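Local coordinates for Myo-inositol dehydrogenase (PDB 3EUW), which probably catalyses the NAD+-dependent oxidation of myo-inositol, as a tetrameric oxidoreductase of the Gfo/Idh/MocA family, at residues A[122-127]-A[284-289]; A[152-157]-A[238-243]; A[10-15]-A[32-37]. One frame throughout, in Å; residues are numbered along the deposited sequence.

Contact 1 of 3, residues A[122-127]-A[284-289]; sequences GFNRRF and AAYKAE
Asn124 lays its carboxamide nearly flat against the ring of Tyr286, with the two planes 15° apart and CG of Asn124 3.6 Å from CE1 of Tyr286. This pair joins the 3-10 turn 124-127, in the loop that follows edge strand 119-121 of the Rossmann sheet, to helix 283-299. The amide reaches the ring because CG of Asn124 sits between the backbone N and the carbonyl carbon, the crowded position (chi1 61°), which places ND2 over the ring face. Tyr286 also packs on Ile15, Val18 and Asn22 of helix 14-25 in the Rossmann domain.

One turn on, Phe127 carries the other half of the contact. Its ring is covered on one face by the backbone of Glu289, a CH-pi contact with CA of Glu289 3.9 Å from the ring centroid of Phe127. CB and CG of Glu289 continue across the ring toward CD2 and CE2, and the extended chain, with CG anti to the backbone N (chi1 -174°), sends the carboxylate back to the start of the turn. There OE2 of Glu289 lies 3.0 Å from N of Asn124, but the angle is too poor for a hydrogen bond. Ala285 meets the turn with its methyl, CB 3.3 Å from O of Asn124, and Ala288 CB packs against Phe127 CB at 4.0 Å. A water at the edge of the Tyr286 ring, in its plane, hydrogen-bonds Tyr286 OH at 2.6 Å and probably also OD1 of Asn124, at 3.0 Å.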
ATOM      1  N   GLY A 122      -5.561  31.714  -8.583  1.00 15.07           N
ATOM      2  CA  GLY A 122      -4.593  30.630  -8.558  1.00 14.24           C
ATOM      3  C   GLY A 122      -4.738  29.532  -7.529  1.00 13.93           C
ATOM      4  O   GLY A 122      -3.778  29.249  -6.807  1.00 13.87           O
ATOM      5  N   PHE A 123      -5.919  28.918  -7.442  1.00 10.78           N
ATOM      6  CA  PHE A 123      -6.109  27.807  -6.506  1.00 12.37           C
ATOM      7  C   PHE A 123      -5.578  26.592  -7.250  1.00 12.38           C
ATOM      8  O   PHE A 123      -6.332  25.796  -7.815  1.00 10.40           O
ATOM      9  CB  PHE A 123      -7.584  27.631  -6.156  1.00 11.79           C
ATOM     10  CG  PHE A 123      -8.114  28.700  -5.242  1.00 13.62           C
ATOM     11  CD1 PHE A 123      -7.578  28.877  -3.971  1.00 11.75           C
ATOM     12  CD2 PHE A 123      -9.146  29.533  -5.654  1.00 11.18           C
ATOM     13  CE1 PHE A 123      -8.071  29.879  -3.120  1.00 13.03           C
ATOM     14  CE2 PHE A 123      -9.642  30.533  -4.817  1.00 12.84           C
ATOM     15  CZ  PHE A 123      -9.104  30.706  -3.549  1.00 12.63           C
ATOM     16  N   ASN A 124      -4.255  26.482  -7.244  1.00 12.98           N
ATOM     17  CA  ASN A 124      -3.539  25.437  -7.947  1.00 13.69           C
ATOM     18  C   ASN A 124      -3.905  24.003  -7.621  1.00 12.71           C
ATOM     19  O   ASN A 124      -3.720  23.116  -8.460  1.00 13.03           O
ATOM     20  CB  ASN A 124      -2.029  25.627  -7.749  1.00 14.23           C
ATOM     21  CG  ASN A 124      -1.618  25.536  -6.290  1.00 17.80           C
ATOM     22  OD1 ASN A 124      -1.891  26.443  -5.498  1.00 18.90           O
ATOM     23  ND2 ASN A 124      -0.974  24.432  -5.924  1.00 14.97           N
ATOM     24  N   ARG A 125      -4.421  23.757  -6.423  1.00 13.83           N
ATOM     25  CA  ARG A 125      -4.754  22.383  -6.061  1.00 13.39           C
ATOM     26  C   ARG A 125      -5.832  21.767  -6.950  1.00 13.61           C
ATOM     27  O   ARG A 125      -5.864  20.551  -7.119  1.00 14.27           O
ATOM     28  CB  ARG A 125      -5.133  22.284  -4.575  1.00 14.32           C
ATOM     29  CG  ARG A 125      -3.984  22.669  -3.635  1.00 13.04           C
ATOM     30  CD  ARG A 125      -4.409  22.660  -2.173  1.00 16.70           C
ATOM     31  NE  ARG A 125      -3.410  23.283  -1.318  1.00 16.61           N
ATOM     32  CZ  ARG A 125      -3.423  23.263   0.013  1.00 18.12           C
ATOM     33  NH1 ARG A 125      -4.393  22.641   0.673  1.00 14.86           N
ATOM     34  NH2 ARG A 125      -2.462  23.877   0.690  1.00 15.80           N
ATOM     35  N   ARG A 126      -6.700  22.585  -7.534  1.00 12.37           N
ATOM     36  CA  ARG A 126      -7.726  22.035  -8.424  1.00 12.78           C
ATOM     37  C   ARG A 126      -7.061  21.403  -9.639  1.00 14.20           C
ATOM     38  O   ARG A 126      -7.628  20.517 -10.275  1.00 14.82           O
ATOM     39  CB  ARG A 126      -8.667  23.129  -8.944  1.00 15.22           C
ATOM     40  CG  ARG A 126      -9.451  23.874  -7.893  1.00 13.82           C
ATOM     41  CD  ARG A 126     -10.638  24.551  -8.548  1.00 13.39           C
ATOM     42  NE  ARG A 126     -11.447  25.295  -7.593  1.00 14.11           N
ATOM     43  CZ  ARG A 126     -12.678  25.731  -7.839  1.00 14.70           C
ATOM     44  NH1 ARG A 126     -13.247  25.502  -9.021  1.00 14.07           N
ATOM     45  NH2 ARG A 126     -13.352  26.365  -6.896  1.00 13.83           N
ATOM     46  N   PHE A 127      -5.849  21.861  -9.947  1.00 14.50           N
ATOM     47  CA  PHE A 127      -5.131  21.376 -11.118  1.00 14.35           C
ATOM     48  C   PHE A 127      -4.211  20.201 -10.849  1.00 14.38           C
ATOM     49  O   PHE A 127      -3.485  19.750 -11.734  1.00 13.08           O
ATOM     50  CB  PHE A 127      -4.385  22.547 -11.768  1.00 15.10           C
ATOM     51  CG  PHE A 127      -5.301  23.665 -12.196  1.00 14.86           C
ATOM     52  CD1 PHE A 127      -5.929  23.634 -13.444  1.00 15.82           C
ATOM     53  CD2 PHE A 127      -5.606  24.701 -11.318  1.00 14.40           C
ATOM     54  CE1 PHE A 127      -6.850  24.615 -13.803  1.00 16.26           C
ATOM     55  CE2 PHE A 127      -6.527  25.690 -11.666  1.00 14.77           C
ATOM     56  CZ  PHE A 127      -7.151  25.648 -12.908  1.00 15.77           C
ATOM     57  N   ALA A 284       3.252  19.510 -11.096  1.00 19.59           N
ATOM     58  CA  ALA A 284       2.324  19.314 -12.205  1.00 18.38           C
ATOM     59  C   ALA A 284       1.150  20.293 -12.157  1.00 18.28           C
ATOM     60  O   ALA A 284       0.734  20.826 -13.189  1.00 19.03           O
ATOM     61  CB  ALA A 284       1.804  17.872 -12.210  1.00 16.71           C
ATOM     62  N   ALA A 285       0.618  20.531 -10.962  1.00 17.74           N
ATOM     63  CA  ALA A 285      -0.519  21.438 -10.809  1.00 17.42           C
ATOM     64  C   ALA A 285      -0.236  22.849 -11.322  1.00 18.00           C
ATOM     65  O   ALA A 285      -1.071  23.443 -12.009  1.00 17.55           O
ATOM     66  CB  ALA A 285      -0.949  21.501  -9.343  1.00 17.28           C
ATOM     67  N   TYR A 286       0.929  23.396 -10.983  1.00 15.11           N
ATOM     68  CA  TYR A 286       1.241  24.745 -11.424  1.00 16.25           C
ATOM     69  C   TYR A 286       1.354  24.835 -12.928  1.00 15.89           C
ATOM     70  O   TYR A 286       0.968  25.840 -13.518  1.00 18.06           O
ATOM     71  CB  TYR A 286       2.521  25.260 -10.765  1.00 14.77           C
ATOM     72  CG  TYR A 286       2.315  25.675  -9.330  1.00 18.55           C
ATOM     73  CD1 TYR A 286       1.463  26.729  -9.010  1.00 17.89           C
ATOM     74  CD2 TYR A 286       2.984  25.028  -8.289  1.00 19.38           C
ATOM     75  CE1 TYR A 286       1.285  27.136  -7.695  1.00 19.42           C
ATOM     76  CE2 TYR A 286       2.812  25.428  -6.970  1.00 17.99           C
ATOM     77  CZ  TYR A 286       1.963  26.484  -6.682  1.00 20.57           C
ATOM     78  OH  TYR A 286       1.806  26.907  -5.385  1.00 19.64           O
ATOM     79  N   LYS A 287       1.881  23.786 -13.546  1.00 16.23           N
ATOM     80  CA  LYS A 287       2.022  23.760 -14.992  1.00 17.40           C
ATOM     81  C   LYS A 287       0.649  23.662 -15.650  1.00 19.03           C
ATOM     82  O   LYS A 287       0.377  24.329 -16.658  1.00 18.42           O
ATOM     83  CB  LYS A 287       2.904  22.578 -15.412  1.00 17.54           C
ATOM     84  CG  LYS A 287       4.385  22.770 -15.081  1.00 18.30           C
ATOM     85  CD  LYS A 287       5.233  21.537 -15.417  1.00 19.88           C
ATOM     86  CE  LYS A 287       6.727  21.827 -15.266  1.00 19.30           C
ATOM     87  NZ  LYS A 287       7.081  22.310 -13.904  1.00 22.23           N
ATOM     88  N   ALA A 288      -0.223  22.835 -15.072  1.00 17.78           N
ATOM     89  CA  ALA A 288      -1.554  22.658 -15.626  1.00 16.79           C
ATOM     90  C   ALA A 288      -2.349  23.940 -15.438  1.00 17.52           C
ATOM     91  O   ALA A 288      -3.142  24.319 -16.293  1.00 19.53           O
ATOM     92  CB  ALA A 288      -2.255  21.489 -14.955  1.00 15.92           C
ATOM     93  N   GLU A 289      -2.128  24.608 -14.313  1.00 18.06           N
ATOM     94  CA  GLU A 289      -2.825  25.848 -14.039  1.00 18.71           C
ATOM     95  C   GLU A 289      -2.422  26.901 -15.077  1.00 20.42           C
ATOM     96  O   GLU A 289      -3.267  27.636 -15.580  1.00 20.98           O
ATOM     97  CB  GLU A 289      -2.489  26.353 -12.638  1.00 17.57           C
ATOM     98  CG  GLU A 289      -3.277  27.584 -12.203  1.00 17.72           C
ATOM     99  CD  GLU A 289      -2.932  28.016 -10.787  1.00 15.43           C
ATOM    100  OE1 GLU A 289      -1.789  28.469 -10.564  1.00 17.48           O
ATOM    101  OE2 GLU A 289      -3.795  27.898  -9.892  1.00 13.61           O
TER
HETATM  102  O   HOH W   1       0.017  28.725  -5.080  1.00 35.17           O

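Contact 2 of 3, residues A[152-157]-A[238-243]; sequences ISRDPA and DQRLEA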
ATOM      1  N   ILE A 152      -7.420  16.519   4.636  1.00 12.63           N
ATOM      2  CA  ILE A 152      -6.422  16.620   5.686  1.00 11.48           C
ATOM      3  C   ILE A 152      -5.181  17.275   5.130  1.00 12.73           C
ATOM      4  O   ILE A 152      -4.451  16.693   4.315  1.00 12.92           O
ATOM      5  CB  ILE A 152      -6.056  15.239   6.260  1.00 12.89           C
ATOM      6  CG1 ILE A 152      -7.306  14.597   6.874  1.00 15.98           C
ATOM      7  CG2 ILE A 152      -4.936  15.384   7.298  1.00 11.06           C
ATOM      8  CD1 ILE A 152      -7.096  13.194   7.435  1.00 14.45           C
ATOM      9  N   SER A 153      -4.964  18.508   5.571  1.00 11.72           N
ATOM     10  CA  SER A 153      -3.823  19.291   5.164  1.00 10.77           C
ATOM     11  C   SER A 153      -3.006  19.693   6.391  1.00 11.93           C
ATOM     12  O   SER A 153      -3.524  20.281   7.347  1.00 12.16           O
ATOM     13  CB  SER A 153      -4.290  20.550   4.432  1.00 12.51           C
ATOM     14  OG  SER A 153      -5.065  20.230   3.286  1.00 13.80           O
ATOM     15  N   ARG A 154      -1.728  19.357   6.367  1.00 11.62           N
ATOM     16  CA  ARG A 154      -0.850  19.723   7.462  1.00 11.78           C
ATOM     17  C   ARG A 154       0.455  20.262   6.898  1.00 12.77           C
ATOM     18  O   ARG A 154       1.145  19.583   6.134  1.00 12.19           O
ATOM     19  CB  ARG A 154      -0.582  18.512   8.361  1.00 10.18           C
ATOM     20  CG  ARG A 154      -1.839  17.940   8.999  1.00  8.87           C
ATOM     21  CD  ARG A 154      -1.520  16.643   9.753  1.00 10.50           C
ATOM     22  NE  ARG A 154      -2.626  16.186  10.586  1.00  9.31           N
ATOM     23  CZ  ARG A 154      -3.052  14.930  10.649  1.00 10.43           C
ATOM     24  NH1 ARG A 154      -2.464  13.974   9.927  1.00  7.67           N
ATOM     25  NH2 ARG A 154      -4.081  14.634  11.423  1.00 10.42           N
ATOM     26  N   ASP A 155       0.780  21.499   7.250  1.00 13.21           N
ATOM     27  CA  ASP A 155       2.016  22.087   6.779  1.00 13.57           C
ATOM     28  C   ASP A 155       3.166  21.461   7.558  1.00 15.69           C
ATOM     29  O   ASP A 155       2.996  21.056   8.711  1.00 14.99           O
ATOM     30  CB  ASP A 155       2.030  23.599   7.006  1.00 12.79           C
ATOM     31  CG  ASP A 155       1.142  24.340   6.045  1.00 17.19           C
ATOM     32  OD1 ASP A 155       0.532  23.699   5.161  1.00 20.40           O
ATOM     33  OD2 ASP A 155       1.063  25.579   6.178  1.00 18.07           O
ATOM     34  N   PRO A 156       4.344  21.364   6.928  1.00 15.69           N
ATOM     35  CA  PRO A 156       5.535  20.795   7.558  1.00 16.59           C
ATOM     36  C   PRO A 156       5.872  21.563   8.828  1.00 16.31           C
ATOM     37  O   PRO A 156       6.170  20.964   9.858  1.00 16.02           O
ATOM     38  CB  PRO A 156       6.614  20.970   6.485  1.00 16.63           C
ATOM     39  CG  PRO A 156       5.834  20.824   5.219  1.00 20.17           C
ATOM     40  CD  PRO A 156       4.581  21.637   5.499  1.00 18.06           C
ATOM     41  N   ALA A 157       5.821  22.893   8.748  1.00 15.51           N
ATOM     42  CA  ALA A 157       6.128  23.750   9.904  1.00 17.35           C
ATOM     43  C   ALA A 157       5.539  25.149   9.752  1.00 15.75           C
ATOM     44  O   ALA A 157       5.115  25.536   8.667  1.00 17.63           O
ATOM     45  CB  ALA A 157       7.656  23.857  10.096  1.00 14.29           C
ATOM     46  N   ASP A 238       1.493  17.006   4.286  1.00 14.48           N
ATOM     47  CA  ASP A 238       0.317  16.129   4.246  1.00 11.74           C
ATOM     48  C   ASP A 238      -0.841  16.745   3.468  1.00 11.85           C
ATOM     49  O   ASP A 238      -1.422  17.737   3.895  1.00 12.21           O
ATOM     50  CB  ASP A 238      -0.109  15.803   5.682  1.00 12.65           C
ATOM     51  CG  ASP A 238      -0.974  14.556   5.778  1.00 15.41           C
ATOM     52  OD1 ASP A 238      -1.370  14.010   4.725  1.00 17.05           O
ATOM     53  OD2 ASP A 238      -1.264  14.130   6.915  1.00 17.27           O
ATOM     54  N   GLN A 239      -1.178  16.153   2.327  1.00 10.07           N
ATOM     55  CA  GLN A 239      -2.258  16.672   1.494  1.00  9.77           C
ATOM     56  C   GLN A 239      -3.147  15.537   1.019  1.00 10.96           C
ATOM     57  O   GLN A 239      -3.047  15.113  -0.132  1.00 11.58           O
ATOM     58  CB  GLN A 239      -1.684  17.388   0.265  1.00  7.71           C
ATOM     59  CG  GLN A 239      -0.787  18.587   0.564  1.00 11.63           C
ATOM     60  CD  GLN A 239      -1.568  19.813   1.005  1.00 14.62           C
ATOM     61  OE1 GLN A 239      -1.739  20.063   2.199  1.00 17.79           O
ATOM     62  NE2 GLN A 239      -2.061  20.579   0.036  1.00 13.56           N
ATOM     63  N   ARG A 240      -4.011  15.047   1.898  1.00 10.16           N
ATOM     64  CA  ARG A 240      -4.894  13.955   1.549  1.00 11.19           C
ATOM     65  C   ARG A 240      -6.320  14.431   1.350  1.00 14.15           C
ATOM     66  O   ARG A 240      -6.747  15.441   1.925  1.00 15.65           O
ATOM     67  CB  ARG A 240      -4.843  12.873   2.632  1.00  9.55           C
ATOM     68  CG  ARG A 240      -3.555  12.057   2.632  1.00 10.34           C
ATOM     69  CD  ARG A 240      -3.528  11.090   3.813  1.00  8.19           C
ATOM     70  NE  ARG A 240      -3.265  11.784   5.068  1.00  7.93           N
ATOM     71  CZ  ARG A 240      -3.811  11.464   6.241  1.00 10.69           C
ATOM     72  NH1 ARG A 240      -4.677  10.459   6.321  1.00 10.87           N
ATOM     73  NH2 ARG A 240      -3.465  12.124   7.345  1.00  9.96           N
ATOM     74  N   LEU A 241      -7.052  13.700   0.524  1.00 14.26           N
ATOM     75  CA  LEU A 241      -8.431  14.034   0.247  1.00 14.85           C
ATOM     76  C   LEU A 241      -9.207  12.750   0.012  1.00 15.51           C
ATOM     77  O   LEU A 241      -8.745  11.849  -0.689  1.00 15.24           O
ATOM     78  CB  LEU A 241      -8.529  14.944  -0.979  1.00 16.55           C
ATOM     79  CG  LEU A 241      -9.942  15.422  -1.328  1.00 18.98           C
ATOM     80  CD1 LEU A 241      -9.868  16.731  -2.095  1.00 20.65           C
ATOM     81  CD2 LEU A 241     -10.669  14.360  -2.126  1.00 17.90           C
ATOM     82  N   GLU A 242     -10.392  12.684   0.597  1.00 13.68           N
ATOM     83  CA  GLU A 242     -11.238  11.518   0.470  1.00 13.92           C
ATOM     84  C   GLU A 242     -12.665  11.950   0.132  1.00 13.76           C
ATOM     85  O   GLU A 242     -13.238  12.799   0.814  1.00 14.57           O
ATOM     86  CB  GLU A 242     -11.218  10.753   1.798  1.00 15.86           C
ATOM     87  CG  GLU A 242     -12.108   9.537   1.863  1.00 16.63           C
ATOM     88  CD  GLU A 242     -12.182   8.942   3.269  1.00 18.10           C
ATOM     89  OE1 GLU A 242     -11.148   8.894   3.971  1.00 19.56           O
ATOM     90  OE2 GLU A 242     -13.273   8.512   3.674  1.00 18.50           O
ATOM     91  N   ALA A 243     -13.223  11.375  -0.927  1.00 10.48           N
ATOM     92  CA  ALA A 243     -14.597  11.651  -1.331  1.00 10.98           C
ATOM     93  C   ALA A 243     -15.395  10.354  -1.139  1.00 12.31           C
ATOM     94  O   ALA A 243     -15.082   9.317  -1.734  1.00 12.98           O
ATOM     95  CB  ALA A 243     -14.650  12.089  -2.787  1.00  9.15           C
TER
HETATM   96  O   HOH W   2      -5.245  18.093   1.191  1.00 26.57           O
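OD2 of Asp238 is held from both strands: NH2 of Arg240 reaches it at 3.0 Å, and NH1 of Arg154 at 3.2 Å. Tyr235 OH hydrogen-bonds the same oxygen. The two arginines use it differently. Arg240, its chain bent at chi3 (-75°), comes side-on and nearly in plane, NH2 taking the syn lone pair of OD2 while NE takes the syn lone pair of OD1 at 2.9 Å. Arg154 is extended from CG to NE and meets OD2 nearly end-on, with OD2 lying 29° out of the guanidinium plane of Arg154, a longer and more bent bond.

The network rides on the antiparallel pairing of strands 146-154 and 238-245 in the large sheet of the C-terminal domain. Ile152 with Arg240 and Arg154 with Asp238 are hydrogen-bonded pairs; Ser153 with Gln239 between them is a non-hydrogen-bonded one. In the first pair Ile152 N gives a straight bond to Arg240 O at 3.0 Å, whereas Asp238 N to Arg154 O, at the end, is weak.

Ile152, Arg154, Asp238 and Arg240 share one face of the sheet. There Ile152 covers both guanidinium groups, CG2 over the centre of the Arg154 group and CD1 over a face of the Arg240 group; NH1 of Arg154 and NH2 of Arg240 stand 3.3 Å apart. Their repulsion is probably eased by Asp238 and by Glu242 of the second subunit, which forms salt bridges to both arginines across the tetramer interface; Gln148 of that subunit also accepts from Arg154 NH2. On the opposite face Ser153 OG hydrogen-bonds Asp178, and a water donates to Ser153 OG and, at 3.1 Å, to Arg240 O.

Contact 3 of 3, residues A[10-15]-A[32-37]; sequences FGAGRI and VVIADP
The ring of Phe10 lies obliquely against the methyl of Ala35, with CE1 of Phe10 3.7 Å from CB of Ala35 and CD1 almost as near. The two residues form a parallel beta-bridge pair, and both side chains project from the same face of the sheet, where Val60 of helix 57-60 packs on them. CG of Phe10 stands beside its own backbone N, anti to the carbonyl carbon (chi1 -80°), which brings the ring alongside Ala35 of strand 29-35. Just past this bridge Gly11 N makes a nearly straight bond to Ala35 O at 2.8 Å.

These are the first strand, glycine-rich turn and second strand of a Rossmann beta-alpha-beta unit. Gly11 and Gly13 fit the GxGxxG pattern; at Gly11 the backbone angles (phi 105°) would drive a CB into the carbonyl oxygen of Phe10, and Gly13 takes the N-cap position of helix 14-25.

Asp36, just after strand 29-35, with CG anti to its backbone N (chi1 -163°), directs its carboxylate at the glycine-rich turn. OD2 accepts from Ala12 N at 2.6 Å through its anti lone pair, and the same oxygen lies against the Ala12 methyl, while OD1 is taken by Phe38 N. An acid at this point is consistent with an NAD-dependent Rossmann enzyme, where it commonly meets the adenosine ribose, though no dinucleotide is present in this model.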
ATOM      1  N   PHE A  10       4.769  39.355 -12.001  1.00 20.86           N
ATOM      2  CA  PHE A  10       4.978  40.192 -10.826  1.00 21.93           C
ATOM      3  C   PHE A  10       5.455  39.335  -9.656  1.00 22.34           C
ATOM      4  O   PHE A  10       4.774  38.389  -9.247  1.00 19.91           O
ATOM      5  CB  PHE A  10       3.684  40.913 -10.442  1.00 22.21           C
ATOM      6  CG  PHE A  10       3.404  42.122 -11.273  1.00 24.30           C
ATOM      7  CD1 PHE A  10       4.045  43.318 -11.006  1.00 25.19           C
ATOM      8  CD2 PHE A  10       2.531  42.055 -12.355  1.00 25.15           C
ATOM      9  CE1 PHE A  10       3.828  44.438 -11.798  1.00 26.65           C
ATOM     10  CE2 PHE A  10       2.307  43.172 -13.159  1.00 26.27           C
ATOM     11  CZ  PHE A  10       2.958  44.364 -12.879  1.00 26.39           C
ATOM     12  N   GLY A  11       6.626  39.670  -9.123  1.00 22.12           N
ATOM     13  CA  GLY A  11       7.185  38.924  -8.012  1.00 22.24           C
ATOM     14  C   GLY A  11       8.327  38.040  -8.477  1.00 23.08           C
ATOM     15  O   GLY A  11       8.162  37.226  -9.382  1.00 21.96           O
ATOM     16  N   ALA A  12       9.498  38.200  -7.871  1.00 23.85           N
ATOM     17  CA  ALA A  12      10.640  37.391  -8.260  1.00 25.67           C
ATOM     18  C   ALA A  12      10.924  36.387  -7.155  1.00 27.11           C
ATOM     19  O   ALA A  12      11.950  35.710  -7.162  1.00 28.37           O
ATOM     20  CB  ALA A  12      11.856  38.276  -8.512  1.00 25.01           C
ATOM     21  N   GLY A  13       9.994  36.294  -6.212  1.00 27.54           N
ATOM     22  CA  GLY A  13      10.144  35.374  -5.105  1.00 28.87           C
ATOM     23  C   GLY A  13      10.112  33.921  -5.539  1.00 30.10           C
ATOM     24  O   GLY A  13      10.263  33.612  -6.721  1.00 29.15           O
ATOM     25  N   ARG A  14       9.899  33.025  -4.580  1.00 32.07           N
ATOM     26  CA  ARG A  14       9.868  31.590  -4.853  1.00 33.22           C
ATOM     27  C   ARG A  14       8.759  31.186  -5.827  1.00 30.89           C
ATOM     28  O   ARG A  14       9.003  30.457  -6.791  1.00 30.21           O
ATOM     29  CB  ARG A  14       9.716  30.814  -3.540  1.00 36.30           C
ATOM     30  CG  ARG A  14      10.109  29.343  -3.638  1.00 43.65           C
ATOM     31  CD  ARG A  14      11.633  29.142  -3.686  1.00 47.03           C
ATOM     32  NE  ARG A  14      12.308  30.203  -4.433  1.00 49.97           N
ATOM     33  CZ  ARG A  14      13.474  30.066  -5.056  1.00 50.01           C
ATOM     34  NH1 ARG A  14      14.110  28.902  -5.032  1.00 50.74           N
ATOM     35  NH2 ARG A  14      14.006  31.099  -5.700  1.00 49.73           N
ATOM     36  N   ILE A  15       7.540  31.650  -5.576  1.00 29.80           N
ATOM     37  CA  ILE A  15       6.434  31.325  -6.459  1.00 28.52           C
ATOM     38  C   ILE A  15       6.733  31.934  -7.834  1.00 26.77           C
ATOM     39  O   ILE A  15       6.449  31.330  -8.872  1.00 25.87           O
ATOM     40  CB  ILE A  15       5.082  31.850  -5.888  1.00 29.59           C
ATOM     41  CG1 ILE A  15       3.929  31.402  -6.779  1.00 31.33           C
ATOM     42  CG2 ILE A  15       5.094  33.349  -5.775  1.00 31.02           C
ATOM     43  CD1 ILE A  15       3.693  29.908  -6.752  1.00 32.18           C
ATOM     44  N   VAL A  32       8.111  38.098 -21.027  1.00 28.41           N
ATOM     45  CA  VAL A  32       8.817  39.258 -21.552  1.00 29.30           C
ATOM     46  C   VAL A  32       9.218  40.300 -20.527  1.00 30.09           C
ATOM     47  O   VAL A  32       9.996  41.195 -20.836  1.00 31.41           O
ATOM     48  CB  VAL A  32       8.005  39.958 -22.659  1.00 30.19           C
ATOM     49  CG1 VAL A  32       7.760  38.993 -23.794  1.00 29.60           C
ATOM     50  CG2 VAL A  32       6.692  40.486 -22.104  1.00 30.30           C
ATOM     51  N   VAL A  33       8.693  40.202 -19.314  1.00 29.43           N
ATOM     52  CA  VAL A  33       9.066  41.167 -18.295  1.00 29.00           C
ATOM     53  C   VAL A  33       8.737  40.690 -16.889  1.00 28.99           C
ATOM     54  O   VAL A  33       7.670  40.124 -16.646  1.00 29.33           O
ATOM     55  CB  VAL A  33       8.397  42.545 -18.549  1.00 29.29           C
ATOM     56  CG1 VAL A  33       6.891  42.443 -18.368  1.00 30.73           C
ATOM     57  CG2 VAL A  33       8.977  43.590 -17.604  1.00 27.32           C
ATOM     58  N   ILE A  34       9.682  40.914 -15.977  1.00 28.08           N
ATOM     59  CA  ILE A  34       9.548  40.539 -14.576  1.00 26.46           C
ATOM     60  C   ILE A  34       9.695  41.800 -13.723  1.00 27.18           C
ATOM     61  O   ILE A  34      10.649  42.553 -13.882  1.00 27.18           O
ATOM     62  CB  ILE A  34      10.643  39.540 -14.151  1.00 27.42           C
ATOM     63  CG1 ILE A  34      10.565  38.279 -15.012  1.00 27.12           C
ATOM     64  CG2 ILE A  34      10.485  39.188 -12.675  1.00 26.04           C
ATOM     65  CD1 ILE A  34      11.551  37.212 -14.623  1.00 24.88           C
ATOM     66  N   ALA A  35       8.743  42.026 -12.825  1.00 26.74           N
ATOM     67  CA  ALA A  35       8.772  43.193 -11.958  1.00 28.64           C
ATOM     68  C   ALA A  35       8.867  42.795 -10.483  1.00 31.42           C
ATOM     69  O   ALA A  35       8.183  41.875 -10.025  1.00 31.00           O
ATOM     70  CB  ALA A  35       7.530  44.047 -12.187  1.00 26.74           C
ATOM     71  N   ASP A  36       9.723  43.500  -9.750  1.00 31.57           N
ATOM     72  CA  ASP A  36       9.919  43.258  -8.329  1.00 32.58           C
ATOM     73  C   ASP A  36      10.738  44.410  -7.769  1.00 34.26           C
ATOM     74  O   ASP A  36      11.834  44.686  -8.250  1.00 33.71           O
ATOM     75  CB  ASP A  36      10.674  41.950  -8.102  1.00 32.33           C
ATOM     76  CG  ASP A  36      10.545  41.447  -6.677  1.00 33.96           C
ATOM     77  OD1 ASP A  36      10.857  42.213  -5.738  1.00 33.91           O
ATOM     78  OD2 ASP A  36      10.125  40.283  -6.500  1.00 33.30           O
ATOM     79  N   PRO A  37      10.213  45.105  -6.750  1.00 35.60           N
ATOM     80  CA  PRO A  37      10.953  46.225  -6.166  1.00 36.31           C
ATOM     81  C   PRO A  37      12.414  45.851  -5.936  1.00 37.20           C
ATOM     82  O   PRO A  37      13.316  46.668  -6.137  1.00 36.93           O
ATOM     83  CB  PRO A  37      10.189  46.509  -4.869  1.00 37.91           C
ATOM     84  CG  PRO A  37       9.501  45.199  -4.563  1.00 37.96           C
ATOM     85  CD  PRO A  37       9.049  44.754  -5.923  1.00 36.16           C
TER

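Overall arrangement
The three contacts sit in different parts of the chain. Contact 1 lies deepest, its centre about 8 Å from the centre of the chain. Contact 3, within the Rossmann domain, is farthest out at about 18 Å between centres, with Gly13 exposed and Asp36 partly so; contact 2, in the C-terminal sheet, is covered by the second subunit. Contact 1 touches both: Tyr286 CE1 is 3.8 Å from Ile15 CD1, and Arg125 packs on Gln239 and Ser153. Chemistry follows place: amide-ring stacking and CH-pi packing in contact 1, main-chain pairing plus salt bridges in contact 2, and in contact 3 a strand-to-turn backbone bond, a carboxylate accepting a main-chain N-H and a small apolar pair.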